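Local coordinates for peptidoglycan synthetase penicillin-binding protein 3 (Bifidobacterium adolescentis, PDB 4YE5), which probably acts as a penicillin-binding transpeptidase that cross-links peptidoglycan strands during cell-wall synthesis, at residues A485-A490 and G531-G536; V521-P526 and G536-E541. All coordinates share one frame; numbering follows the deposited sequence.

Contact 1: residues A485-A490 and G531-G536; sequences AKSGTA and GGLTAG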
loop_
_atom_site.group_PDB
_atom_site.type_symbol
_atom_site.label_atom_id
_atom_site.label_comp_id
_atom_site.label_asym_id
_atom_site.label_seq_id
_atom_site.Cartn_x
_atom_site.Cartn_y
_atom_site.Cartn_z
ATOM N N ALA A 485 17.205 6.678 17.450
ATOM C CA ALA A 485 17.344 6.568 16.001
ATOM C C ALA A 485 18.679 6.006 15.586
ATOM O O ALA A 485 19.626 6.032 16.358
ATOM C CB ALA A 485 17.153 7.955 15.367
ATOM N N LYS A 486 18.762 5.546 14.342
ATOM C CA LYS A 486 20.041 5.181 13.747
ATOM C C LYS A 486 20.113 5.692 12.323
ATOM O O LYS A 486 19.105 5.700 11.622
ATOM C CB LYS A 486 20.246 3.650 13.738
ATOM C CG LYS A 486 21.106 3.120 14.893
ATOM C CD LYS A 486 22.547 3.653 14.916
ATOM C CE LYS A 486 23.388 2.983 13.845
ATOM N NZ LYS A 486 24.646 3.719 13.529
ATOM N N SER A 487 21.314 6.077 11.890
ATOM C CA SER A 487 21.563 6.455 10.500
ATOM C C SER A 487 22.410 5.419 9.772
ATOM O O SER A 487 23.111 4.622 10.406
ATOM C CB SER A 487 22.344 7.764 10.455
ATOM O OG SER A 487 23.606 7.581 11.077
ATOM N N GLY A 488 22.376 5.461 8.436
ATOM C CA GLY A 488 23.246 4.628 7.624
ATOM C C GLY A 488 23.420 5.194 6.217
ATOM O O GLY A 488 22.742 6.147 5.844
ATOM N N THR A 489 24.341 4.614 5.455
ATOM C CA THR A 489 24.463 4.861 4.023
ATOM C C THR A 489 24.829 3.535 3.409
ATOM O O THR A 489 25.311 2.632 4.107
ATOM C CB THR A 489 25.588 5.871 3.662
ATOM O OG1 THR A 489 26.847 5.345 4.074
ATOM C CG2 THR A 489 25.363 7.227 4.342
ATOM N N ALA A 490 24.621 3.426 2.101
ATOM C CA ALA A 490 24.981 2.234 1.364
ATOM C C ALA A 490 25.109 2.588 -0.103
ATOM O O ALA A 490 24.382 3.457 -0.600
ATOM C CB ALA A 490 23.910 1.158 1.555
ATOM N N GLY A 531 24.921 16.163 3.498
ATOM C CA GLY A 531 25.529 15.041 2.793
ATOM C C GLY A 531 24.814 13.725 3.063
ATOM O O GLY A 531 23.597 13.628 2.931
ATOM N N GLY A 532 25.554 12.721 3.515
ATOM C CA GLY A 532 24.976 11.401 3.685
ATOM C C GLY A 532 24.085 11.243 4.904
ATOM O O GLY A 532 23.507 10.169 5.112
ATOM N N LEU A 533 23.949 12.306 5.698
ATOM C CA LEU A 533 23.044 12.303 6.860
ATOM C C LEU A 533 21.733 13.067 6.613
ATOM O O LEU A 533 20.954 13.319 7.531
ATOM C CB LEU A 533 23.771 12.884 8.084
ATOM C CG LEU A 533 24.760 11.861 8.662
ATOM C CD1 LEU A 533 25.870 12.543 9.405
ATOM C CD2 LEU A 533 24.020 10.868 9.577
ATOM N N THR A 534 21.495 13.427 5.363
ATOM C CA THR A 534 20.326 14.221 5.001
ATOM C C THR A 534 18.998 13.554 5.410
ATOM O O THR A 534 18.035 14.241 5.736
ATOM C CB THR A 534 20.334 14.542 3.488
ATOM O OG1 THR A 534 21.554 15.228 3.164
ATOM C CG2 THR A 534 19.172 15.460 3.117
ATOM N N ALA A 535 18.939 12.228 5.406
ATOM C CA ALA A 535 17.678 11.580 5.788
ATOM C C ALA A 535 17.255 11.891 7.232
ATOM O O ALA A 535 16.069 11.887 7.537
ATOM C CB ALA A 535 17.715 10.064 5.534
ATOM N N GLY A 536 18.217 12.183 8.105
ATOM C CA GLY A 536 17.911 12.539 9.494
ATOM C C GLY A 536 16.949 13.711 9.702
ATOM O O GLY A 536 15.892 13.544 10.295
HETATM O O HOH W 1 22.564 8.630 7.019
#
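Ser487 meets Leu533 through a single methyl: CD2 of Leu533 lies 3.6 Å from Ser487 CB and also 3.6 Å from Ser487 OG, so it sits against the CB-OG bond. Leu533 CG is anti to the carbonyl carbon (chi1 -76°), and from there the CD2 branch reaches the strand, closer than the direction of the first side-chain bond would suggest. On the strand side, Ser487 OG stands between its backbone N and carbonyl carbon (chi1 62°). Tyr472 touches both residues, and Phe475 also packs on Leu533. Two residues along the strand, CG2 of Thr489 approaches the backbone of the loop, 3.6 Å from Gly532 O. No direct hydrogen bond joins the segments. A water bridges two carbonyls instead, its oxygen 2.8 Å from Gly488 O and 2.6 Å from Gly532 O. Gly532 O is hydrogen-bonded to Ser504 OG as well. The turn of the loop is closed by Thr534, whose OG1 donates to Gly531 O at 2.6 Å, 20° from the carbonyl plane, while Thr534 N reaches the same oxygen. Lys486 does not touch 531-536; its NZ is hydrogen-bonded to OG of Ser287, the probable SxxK serine. By sequence, Lys486-Ser487-Gly488 reads as a K(T/S)G-type motif on the edge strand of a penicillin-binding transpeptidase fold.

Contact 2: residues V521-P526 and G536-E541; sequences VVLKDP and GPVTAE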
loop_
_atom_site.group_PDB
_atom_site.type_symbol
_atom_site.label_atom_id
_atom_site.label_comp_id
_atom_site.label_asym_id
_atom_site.label_seq_id
_atom_site.Cartn_x
_atom_site.Cartn_y
_atom_site.Cartn_z
ATOM N N VAL A 521 13.168 7.153 6.633
ATOM C CA VAL A 521 13.361 7.896 5.391
ATOM C C VAL A 521 14.593 7.355 4.662
ATOM O O VAL A 521 15.611 7.068 5.293
ATOM C CB VAL A 521 13.527 9.410 5.658
ATOM C CG1 VAL A 521 13.990 10.162 4.365
ATOM C CG2 VAL A 521 12.209 10.006 6.147
ATOM N N VAL A 522 14.484 7.189 3.346
ATOM C CA VAL A 522 15.619 6.798 2.507
ATOM C C VAL A 522 15.709 7.752 1.327
ATOM O O VAL A 522 14.723 7.929 0.610
ATOM C CB VAL A 522 15.444 5.348 1.971
ATOM C CG1 VAL A 522 16.681 4.922 1.205
ATOM C CG2 VAL A 522 15.155 4.379 3.142
ATOM N N LEU A 523 16.875 8.366 1.124
ATOM C CA LEU A 523 17.090 9.301 0.012
ATOM C C LEU A 523 18.260 8.825 -0.816
ATOM O O LEU A 523 19.285 8.418 -0.265
ATOM C CB LEU A 523 17.428 10.719 0.542
ATOM C CG LEU A 523 16.471 11.304 1.585
ATOM C CD1 LEU A 523 17.043 12.641 2.095
ATOM C CD2 LEU A 523 15.068 11.523 0.997
ATOM N N LYS A 524 18.122 8.890 -2.134
ATOM C CA LYS A 524 19.212 8.517 -3.029
ATOM C C LYS A 524 19.986 9.742 -3.481
ATOM O O LYS A 524 19.401 10.699 -3.975
ATOM C CB LYS A 524 18.707 7.747 -4.253
ATOM C CG LYS A 524 19.868 7.300 -5.191
ATOM C CD LYS A 524 19.388 6.344 -6.303
ATOM C CE LYS A 524 20.545 6.074 -7.293
ATOM N NZ LYS A 524 20.274 4.891 -8.193
ATOM N N ASP A 525 21.298 9.699 -3.284
ATOM C CA ASP A 525 22.189 10.783 -3.670
ATOM C C ASP A 525 21.747 12.187 -3.215
ATOM O O ASP A 525 21.677 13.106 -4.040
ATOM C CB ASP A 525 22.379 10.759 -5.192
ATOM C CG ASP A 525 23.201 9.554 -5.657
ATOM O OD1 ASP A 525 24.076 9.094 -4.892
ATOM O OD2 ASP A 525 22.979 9.074 -6.792
ATOM N N PRO A 526 21.450 12.369 -1.908
ATOM C CA PRO A 526 21.124 13.735 -1.464
ATOM C C PRO A 526 22.325 14.680 -1.571
ATOM O O PRO A 526 23.456 14.244 -1.417
ATOM C CB PRO A 526 20.746 13.545 0.009
ATOM C CG PRO A 526 21.516 12.328 0.430
ATOM C CD PRO A 526 21.491 11.416 -0.779
ATOM N N GLY A 536 18.217 12.183 8.105
ATOM C CA GLY A 536 17.911 12.539 9.494
ATOM C C GLY A 536 16.949 13.711 9.702
ATOM O O GLY A 536 15.892 13.544 10.295
ATOM N N PRO A 537 17.314 14.912 9.229
ATOM C CA PRO A 537 16.427 16.081 9.394
ATOM C C PRO A 537 15.069 15.844 8.722
ATOM O O PRO A 537 14.064 16.357 9.181
ATOM C CB PRO A 537 17.179 17.191 8.654
ATOM C CG PRO A 537 18.666 16.777 8.786
ATOM C CD PRO A 537 18.614 15.272 8.635
ATOM N N VAL A 538 15.050 15.067 7.646
ATOM C CA VAL A 538 13.786 14.745 6.976
ATOM C C VAL A 538 12.883 13.920 7.903
ATOM O O VAL A 538 11.702 14.202 7.991
ATOM C CB VAL A 538 14.015 14.070 5.591
ATOM C CG1 VAL A 538 12.662 13.809 4.845
ATOM C CG2 VAL A 538 14.940 14.955 4.734
ATOM N N THR A 539 13.424 12.942 8.641
ATOM C CA THR A 539 12.550 12.182 9.540
ATOM C C THR A 539 12.027 13.097 10.633
ATOM O O THR A 539 10.907 12.944 11.091
ATOM C CB THR A 539 13.245 10.972 10.213
ATOM O OG1 THR A 539 14.132 11.432 11.250
ATOM C CG2 THR A 539 14.008 10.146 9.183
ATOM N N ALA A 540 12.869 14.039 11.061
ATOM C CA ALA A 540 12.495 14.984 12.110
ATOM C C ALA A 540 11.396 15.983 11.703
ATOM O O ALA A 540 10.582 16.397 12.537
ATOM C CB ALA A 540 13.750 15.725 12.648
ATOM N N GLU A 541 11.377 16.377 10.435
ATOM C CA GLU A 541 10.286 17.212 9.913
ATOM C C GLU A 541 8.951 16.448 9.994
ATOM O O GLU A 541 7.923 16.993 10.374
ATOM C CB GLU A 541 10.548 17.592 8.452
ATOM C CG GLU A 541 11.682 18.590 8.237
ATOM C CD GLU A 541 11.334 19.973 8.759
ATOM O OE1 GLU A 541 10.275 20.500 8.340
ATOM O OE2 GLU A 541 12.105 20.520 9.598
#
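This is a buried, apolar helix-on-sheet contact in the transpeptidase fold, where helix 535-549 covers one face of the five-stranded antiparallel sheet, as in the beta-lactamase-like family. The axes of strand 521-524 and helix 536-541 approach to 8.3 Å, with 138° between their N-to-C directions, so the chain returns over its own strand in a roughly opposite sense. Val521 and Leu523 both point toward the helix, whereas the intervening Val522 packs against Phe283 and Ile503. Val521 buries the largest share of surface; its CG1 faces Val538, and its CG2 faces mainly Thr539. Val521 CG1, anti to the backbone N (chi1 170°), meets Val538 CG1 at 3.9 Å. Val521 CG2, anti to the carbonyl carbon, lies 3.5 Å from Thr539 CG2, which also comes within 3.6 Å of Val521 CB. The two valine side chains cross at about a right angle, with Val538 CG1 set over the fork of Val521: Val538 CG1 is 4.0 Å from Val521 CG2 as well. Val538 uses its second methyl for Leu523: Val538 CG2 is 4.1 Å from Leu523 CD1. Val538 also touches Val230 and Ser234 of helix 221-238, which ties that helix into the same packing. The polar half of Thr539 takes no part in the apolar layer. Thr508 OG1 is one hydrogen-bond partner of Thr539 OG1; to the other, Gly536 O, which Ala540 N also reaches, Thr539 OG1 donates at 2.9 Å, in the carbonyl plane and on a lone pair.

Contacts 1 and 2 tie one continuous piece of chain, 531-541, to two strands of the same sheet that are separated by strand 501-510. Gly536 belongs to both, and the contact centres are about 7 Å apart. Packing between them is direct: Thr534 CG2 lies 3.7 Å from Leu523 CD1, Ala535 CB is 3.7 Å from Val521 O, and Gly531 O is 3.5 Å from Pro526 CG. Contact 2 seats the first turns of the helix on strand 517-524 through buried residues, while contact 1 sets the loop before it against the edge strand. That strand carries the K(T/S)G-type motif, whose Lys486 NZ is hydrogen-bonded to Ser287 OG, which places contact 1 next to the probable active site.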